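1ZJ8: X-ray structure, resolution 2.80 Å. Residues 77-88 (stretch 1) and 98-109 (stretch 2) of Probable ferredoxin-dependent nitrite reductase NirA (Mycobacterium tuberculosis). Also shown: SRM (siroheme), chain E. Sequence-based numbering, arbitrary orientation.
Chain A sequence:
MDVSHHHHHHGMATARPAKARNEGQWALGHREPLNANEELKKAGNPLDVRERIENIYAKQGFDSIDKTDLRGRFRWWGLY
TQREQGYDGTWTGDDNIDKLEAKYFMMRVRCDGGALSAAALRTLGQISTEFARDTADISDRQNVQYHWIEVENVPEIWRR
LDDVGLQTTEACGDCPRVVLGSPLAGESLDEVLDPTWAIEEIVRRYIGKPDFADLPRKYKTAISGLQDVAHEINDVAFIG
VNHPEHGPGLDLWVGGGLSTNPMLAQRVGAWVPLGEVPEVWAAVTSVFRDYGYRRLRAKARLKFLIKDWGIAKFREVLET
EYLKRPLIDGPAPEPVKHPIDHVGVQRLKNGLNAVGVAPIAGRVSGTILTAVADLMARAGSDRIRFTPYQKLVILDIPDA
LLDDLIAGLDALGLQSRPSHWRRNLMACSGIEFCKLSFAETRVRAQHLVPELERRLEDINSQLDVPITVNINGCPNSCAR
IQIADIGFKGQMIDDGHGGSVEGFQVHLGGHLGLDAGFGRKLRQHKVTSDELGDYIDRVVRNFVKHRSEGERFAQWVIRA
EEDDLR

Stretch 1 77-88: WGLYTQREQGYD
Stretch 2 98-109: DKLEAKYFMMRV

Stretch 2 leaves a helix at L100, turns a corner at K103 and continues as a strand running antiparallel to strand 79-83; the two strand axes cross at 131° and approach to 4.3 Å. K99 (chi1 and chi2 m, then t, t) lays its CD 3.4 Å from Y87 OH. L100, at the helix end (phi/psi -71/-17), accepts a hydrogen bond through its O from E84 N (2.9 Å) and a CA-H...O contact from R83 CA (3.3 Å). Its m,t side chain sets CD2 3.6 Å from Y87 CB and over one face of the R83 guanidinium, which is held by R83 NE and NH2 bonding to Y87 O (3.1 and 3.0 Å).

E101 departs from helical geometry (-84/104) and pairs with R83, their side chains diverging; E101 CG lies 3.4 Å from T81 OG1. A102 N donates to Q82 O (3.0 Å), while A102 CB points toward stretch 1, 3.5 Å from E84 OE1. K103 (-90/16) makes the corner, its CA-to-CB bond pointing away from stretch 1. Y104 O then accepts from Q82 N (3.0 Å), so Q82 bonds to both sides of the corner, where a bulge shifts the register by two between T81 and R83.

Beyond it the strand is extended. F105 (chi1 m) pairs with T81, and its CB packs 3.9 Å from L79 CD2. M106 and Y80 exchange two hydrogen bonds, M106 N to Y80 O (2.8 Å) and Y80 N to M106 O (3.1 Å). Their side chains share a face, with M106 CE (t,m,m) 3.8 Å from Y80 CB; siroheme CMA covers one face of the Y80 ring. M107 (t,t,p) pairs with L79, its CG 4.0 Å from L79 CD2. R108 N donates to G78 O (3.0 Å), and R108 NH1 reaches siroheme O2B at 3.0 Å. G78 has positive phi (70/25), and an ideal CB would clash with R108 O.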

# COMPACT_ATOMS: atom_id res chain seq x y z
N TRP A 77 8.72 1.50 14.86
CA TRP A 77 8.82 0.05 14.87
C TRP A 77 7.55 -0.64 14.38
O TRP A 77 7.36 -1.83 14.61
CB TRP A 77 9.21 -0.46 16.25
CG TRP A 77 10.57 -0.04 16.61
CD1 TRP A 77 10.91 1.03 17.35
CD2 TRP A 77 11.80 -0.66 16.20
NE1 TRP A 77 12.27 1.13 17.45
CE2 TRP A 77 12.85 0.10 16.75
CE3 TRP A 77 12.12 -1.78 15.43
CZ2 TRP A 77 14.21 -0.22 16.56
CZ3 TRP A 77 13.47 -2.10 15.23
CH2 TRP A 77 14.49 -1.31 15.81
N GLY A 78 6.70 0.09 13.66
CA GLY A 78 5.50 -0.50 13.09
C GLY A 78 4.43 -0.90 14.10
O GLY A 78 3.61 -1.79 13.82
N LEU A 79 4.43 -0.24 15.27
CA LEU A 79 3.41 -0.44 16.30
C LEU A 79 2.52 0.76 16.30
O LEU A 79 2.93 1.86 16.63
CB LEU A 79 4.01 -0.65 17.67
CG LEU A 79 4.64 -2.04 17.80
CD1 LEU A 79 5.73 -2.04 18.86
CD2 LEU A 79 3.59 -3.12 18.09
N TYR A 80 1.30 0.52 15.86
CA TYR A 80 0.27 1.53 15.76
C TYR A 80 -0.84 1.02 16.73
O TYR A 80 -1.14 -0.17 16.80
CB TYR A 80 -0.19 1.62 14.28
CG TYR A 80 0.30 2.80 13.39
CD1 TYR A 80 -0.37 4.02 13.46
CD2 TYR A 80 1.33 2.65 12.38
CE1 TYR A 80 -0.02 5.10 12.64
CE2 TYR A 80 1.66 3.75 11.54
CZ TYR A 80 0.99 4.96 11.70
OH TYR A 80 1.30 6.04 10.91
N THR A 81 -1.38 1.93 17.53
CA THR A 81 -2.44 1.63 18.49
C THR A 81 -3.74 1.22 17.73
O THR A 81 -4.05 1.83 16.70
CB THR A 81 -2.67 2.88 19.37
OG1 THR A 81 -2.97 2.50 20.71
CG2 THR A 81 -3.74 3.81 18.78
N GLN A 82 -4.49 0.23 18.20
CA GLN A 82 -5.73 -0.15 17.48
C GLN A 82 -7.02 0.41 18.12
O GLN A 82 -7.04 0.79 19.29
CB GLN A 82 -5.80 -1.68 17.24
CG GLN A 82 -6.20 -2.58 18.42
CD GLN A 82 -6.62 -4.01 17.98
OE1 GLN A 82 -5.84 -4.77 17.40
NE2 GLN A 82 -7.87 -4.38 18.29
N ARG A 83 -8.10 0.47 17.32
CA ARG A 83 -9.39 1.09 17.73
C ARG A 83 -10.17 0.22 18.74
O ARG A 83 -10.43 -0.96 18.50
CB ARG A 83 -10.29 1.35 16.51
CG ARG A 83 -11.59 2.17 16.79
CD ARG A 83 -12.66 1.92 15.70
NE ARG A 83 -13.85 2.80 15.75
CZ ARG A 83 -13.88 4.07 15.34
NH1 ARG A 83 -12.79 4.67 14.90
NH2 ARG A 83 -15.02 4.77 15.38
N GLU A 84 -10.54 0.84 19.87
CA GLU A 84 -11.38 0.19 20.88
C GLU A 84 -12.74 -0.16 20.25
O GLU A 84 -13.23 0.52 19.33
CB GLU A 84 -11.58 1.08 22.11
CG GLU A 84 -12.20 0.37 23.32
CD GLU A 84 -11.34 -0.77 23.81
OE1 GLU A 84 -10.37 -0.49 24.54
OE2 GLU A 84 -11.60 -1.93 23.45
N GLN A 85 -13.33 -1.24 20.77
CA GLN A 85 -14.60 -1.76 20.27
C GLN A 85 -15.79 -0.87 20.61
O GLN A 85 -15.78 -0.19 21.63
CB GLN A 85 -14.91 -3.13 20.90
CG GLN A 85 -13.85 -4.22 20.73
CD GLN A 85 -13.61 -4.58 19.28
OE1 GLN A 85 -14.48 -4.40 18.42
NE2 GLN A 85 -12.42 -5.09 18.99
N GLY A 86 -16.82 -0.90 19.77
CA GLY A 86 -18.12 -0.30 20.09
C GLY A 86 -18.36 1.14 19.67
O GLY A 86 -19.48 1.63 19.74
N TYR A 87 -17.30 1.83 19.26
CA TYR A 87 -17.43 3.22 18.84
C TYR A 87 -17.62 3.28 17.33
O TYR A 87 -16.81 2.72 16.59
CB TYR A 87 -16.20 4.02 19.28
CG TYR A 87 -15.97 3.97 20.77
CD1 TYR A 87 -16.50 4.96 21.61
CD2 TYR A 87 -15.24 2.94 21.34
CE1 TYR A 87 -16.28 4.92 23.00
CE2 TYR A 87 -15.01 2.88 22.72
CZ TYR A 87 -15.54 3.87 23.55
OH TYR A 87 -15.31 3.78 24.91
N ASP A 88 -18.68 3.93 16.88
CA ASP A 88 -18.90 4.13 15.45
C ASP A 88 -18.41 5.52 14.98
O ASP A 88 -17.77 6.25 15.76
CB ASP A 88 -20.37 3.83 15.06
CG ASP A 88 -21.40 4.80 15.67
OD1 ASP A 88 -21.09 5.52 16.65
OD2 ASP A 88 -22.54 4.82 15.16
N ASP A 98 -8.42 9.31 23.51
CA ASP A 98 -8.31 8.50 24.74
C ASP A 98 -9.35 7.38 24.81
O ASP A 98 -9.07 6.30 25.34
CB ASP A 98 -8.43 9.37 25.99
CG ASP A 98 -7.23 10.27 26.20
OD1 ASP A 98 -6.47 10.02 27.17
OD2 ASP A 98 -7.04 11.23 25.41
N LYS A 99 -10.54 7.64 24.27
CA LYS A 99 -11.62 6.63 24.17
C LYS A 99 -11.35 5.58 23.10
O LYS A 99 -11.47 4.38 23.34
CB LYS A 99 -12.98 7.28 23.84
CG LYS A 99 -13.71 7.89 25.02
CD LYS A 99 -14.18 6.81 26.00
CE LYS A 99 -14.95 7.42 27.18
NZ LYS A 99 -15.43 6.36 28.10
N LEU A 100 -11.01 6.07 21.90
CA LEU A 100 -10.78 5.23 20.73
C LEU A 100 -9.49 4.39 20.81
O LEU A 100 -9.33 3.43 20.08
CB LEU A 100 -10.74 6.09 19.48
CG LEU A 100 -12.06 6.78 19.14
CD1 LEU A 100 -11.81 7.90 18.15
CD2 LEU A 100 -13.09 5.78 18.63
N GLU A 101 -8.58 4.77 21.70
CA GLU A 101 -7.29 4.09 21.86
C GLU A 101 -7.41 2.86 22.76
O GLU A 101 -7.49 3.00 23.98
CB GLU A 101 -6.30 5.09 22.47
CG GLU A 101 -4.88 4.60 22.59
CD GLU A 101 -3.89 5.73 22.34
OE1 GLU A 101 -3.16 6.13 23.30
OE2 GLU A 101 -3.87 6.23 21.19
N ALA A 102 -7.41 1.67 22.16
CA ALA A 102 -7.48 0.40 22.92
C ALA A 102 -6.13 0.02 23.49
O ALA A 102 -5.13 0.68 23.22
CB ALA A 102 -8.00 -0.73 22.04
N LYS A 103 -6.13 -1.07 24.28
CA LYS A 103 -4.91 -1.59 24.92
C LYS A 103 -4.19 -2.59 24.02
O LYS A 103 -3.33 -3.35 24.51
CB LYS A 103 -5.21 -2.25 26.29
CG LYS A 103 -5.29 -3.83 26.29
CD LYS A 103 -5.16 -4.41 27.71
CE LYS A 103 -5.55 -5.87 27.80
NZ LYS A 103 -4.42 -6.75 27.42
N TYR A 104 -4.53 -2.60 22.73
CA TYR A 104 -3.96 -3.56 21.78
C TYR A 104 -3.32 -2.83 20.61
O TYR A 104 -3.61 -1.66 20.37
CB TYR A 104 -5.07 -4.51 21.30
CG TYR A 104 -5.60 -5.45 22.37
CD1 TYR A 104 -4.88 -6.58 22.74
CD2 TYR A 104 -6.83 -5.20 23.01
CE1 TYR A 104 -5.36 -7.44 23.71
CE2 TYR A 104 -7.32 -6.05 23.99
CZ TYR A 104 -6.58 -7.18 24.34
OH TYR A 104 -7.03 -8.07 25.30
N PHE A 105 -2.45 -3.52 19.89
CA PHE A 105 -1.69 -2.92 18.78
C PHE A 105 -1.90 -3.61 17.45
O PHE A 105 -2.00 -4.84 17.37
CB PHE A 105 -0.18 -2.96 19.09
CG PHE A 105 0.21 -2.10 20.26
CD1 PHE A 105 0.29 -2.64 21.55
CD2 PHE A 105 0.48 -0.74 20.08
CE1 PHE A 105 0.64 -1.86 22.64
CE2 PHE A 105 0.84 0.06 21.16
CZ PHE A 105 0.91 -0.50 22.45
N MET A 106 -1.96 -2.82 16.39
CA MET A 106 -1.68 -3.32 15.07
C MET A 106 -0.15 -3.39 14.97
O MET A 106 0.55 -2.45 15.36
CB MET A 106 -2.22 -2.35 14.01
CG MET A 106 -2.01 -2.81 12.54
SD MET A 106 -0.33 -2.51 11.85
CE MET A 106 -0.50 -0.79 11.34
N MET A 107 0.38 -4.51 14.48
CA MET A 107 1.81 -4.61 14.21
C MET A 107 2.07 -4.95 12.74
O MET A 107 1.47 -5.88 12.19
CB MET A 107 2.47 -5.62 15.13
CG MET A 107 3.99 -5.60 15.02
SD MET A 107 4.82 -6.72 16.19
CE MET A 107 4.47 -8.30 15.46
N ARG A 108 2.97 -4.19 12.11
CA ARG A 108 3.19 -4.21 10.67
C ARG A 108 4.57 -4.77 10.36
O ARG A 108 5.58 -4.20 10.77
CB ARG A 108 3.08 -2.78 10.11
CG ARG A 108 3.27 -2.63 8.59
CD ARG A 108 3.15 -1.17 8.12
NE ARG A 108 1.78 -0.66 8.24
CZ ARG A 108 1.39 0.57 7.89
NH1 ARG A 108 2.24 1.46 7.39
NH2 ARG A 108 0.13 0.93 8.03
N VAL A 109 4.61 -5.87 9.62
CA VAL A 109 5.88 -6.47 9.26
C VAL A 109 6.37 -5.91 7.94
O VAL A 109 5.64 -5.91 6.96
CB VAL A 109 5.77 -8.00 9.15
CG1 VAL A 109 7.14 -8.61 8.91
CG2 VAL A 109 5.14 -8.59 10.42
FE SRM E . -2.13 3.96 5.21
CHA SRM E . -2.71 5.81 8.02
CHB SRM E . -3.80 1.39 6.56
CHC SRM E . -1.52 2.19 2.55
CHD SRM E . -2.52 6.78 3.26
NA SRM E . -2.90 3.59 7.02
C1A SRM E . -2.94 4.42 8.09
C2A SRM E . -3.26 3.72 9.38
CMA SRM E . -1.98 3.43 10.12
CDA SRM E . -4.29 4.44 10.19
CEA SRM E . -3.87 5.23 11.39
O3A SRM E . -3.11 6.19 11.23
O4A SRM E . -4.26 4.92 12.53
C3A SRM E . -3.87 2.46 8.86
CAA SRM E . -3.53 1.23 9.62
CBA SRM E . -4.62 1.15 10.66
CCA SRM E . -4.92 -0.27 11.00
O1A SRM E . -4.94 -1.12 10.09
O2A SRM E . -5.11 -0.57 12.21
C4A SRM E . -3.50 2.46 7.41
NB SRM E . -2.46 2.08 4.74
C1B SRM E . -3.11 1.11 5.39
C2B SRM E . -3.02 -0.25 4.76
CMB SRM E . -2.87 -1.38 5.74
CDB SRM E . -4.28 -0.47 3.99
CEB SRM E . -4.45 -1.76 3.27
O3B SRM E . -5.31 -2.61 3.61
O4B SRM E . -3.69 -1.97 2.32
C3B SRM E . -1.84 -0.02 3.84
CAB SRM E . -0.54 -0.29 4.55
CBB SRM E . 0.56 -0.64 3.60
CCB SRM E . 1.88 -0.68 4.31
O1B SRM E . 2.40 -1.74 4.62
O2B SRM E . 2.48 0.36 4.57
C4B SRM E . -1.92 1.48 3.68
NC SRM E . -2.16 4.37 3.32
C1C SRM E . -1.70 3.55 2.35
C2C SRM E . -1.79 4.09 1.08
CDC SRM E . -1.64 3.43 -0.25
CEC SRM E . -0.32 3.28 -0.89
O3C SRM E . 0.72 3.54 -0.25
O4C SRM E . -0.33 2.90 -2.07
C3C SRM E . -2.13 5.39 1.32
CAC SRM E . -2.31 6.32 0.17
CBC SRM E . -1.11 6.77 -0.64
CCC SRM E . -0.40 7.88 0.11
O1C SRM E . 0.24 7.63 1.17
O2C SRM E . -0.51 9.04 -0.36
C4C SRM E . -2.28 5.55 2.67
ND SRM E . -2.20 5.94 5.60
C1D SRM E . -2.54 6.85 4.67
C2D SRM E . -2.99 8.01 5.32
CAD SRM E . -2.87 9.40 4.70
CBD SRM E . -1.65 10.21 5.00
CCD SRM E . -1.36 11.53 4.34
O1D SRM E . -0.35 11.58 3.60
O2D SRM E . -2.10 12.53 4.53
C3D SRM E . -2.90 7.77 6.68
CDD SRM E . -2.84 8.83 7.74
CED SRM E . -1.60 9.63 8.04
O3D SRM E . -0.50 9.30 7.59
O4D SRM E . -1.64 10.64 8.75
C4D SRM E . -2.41 6.49 6.83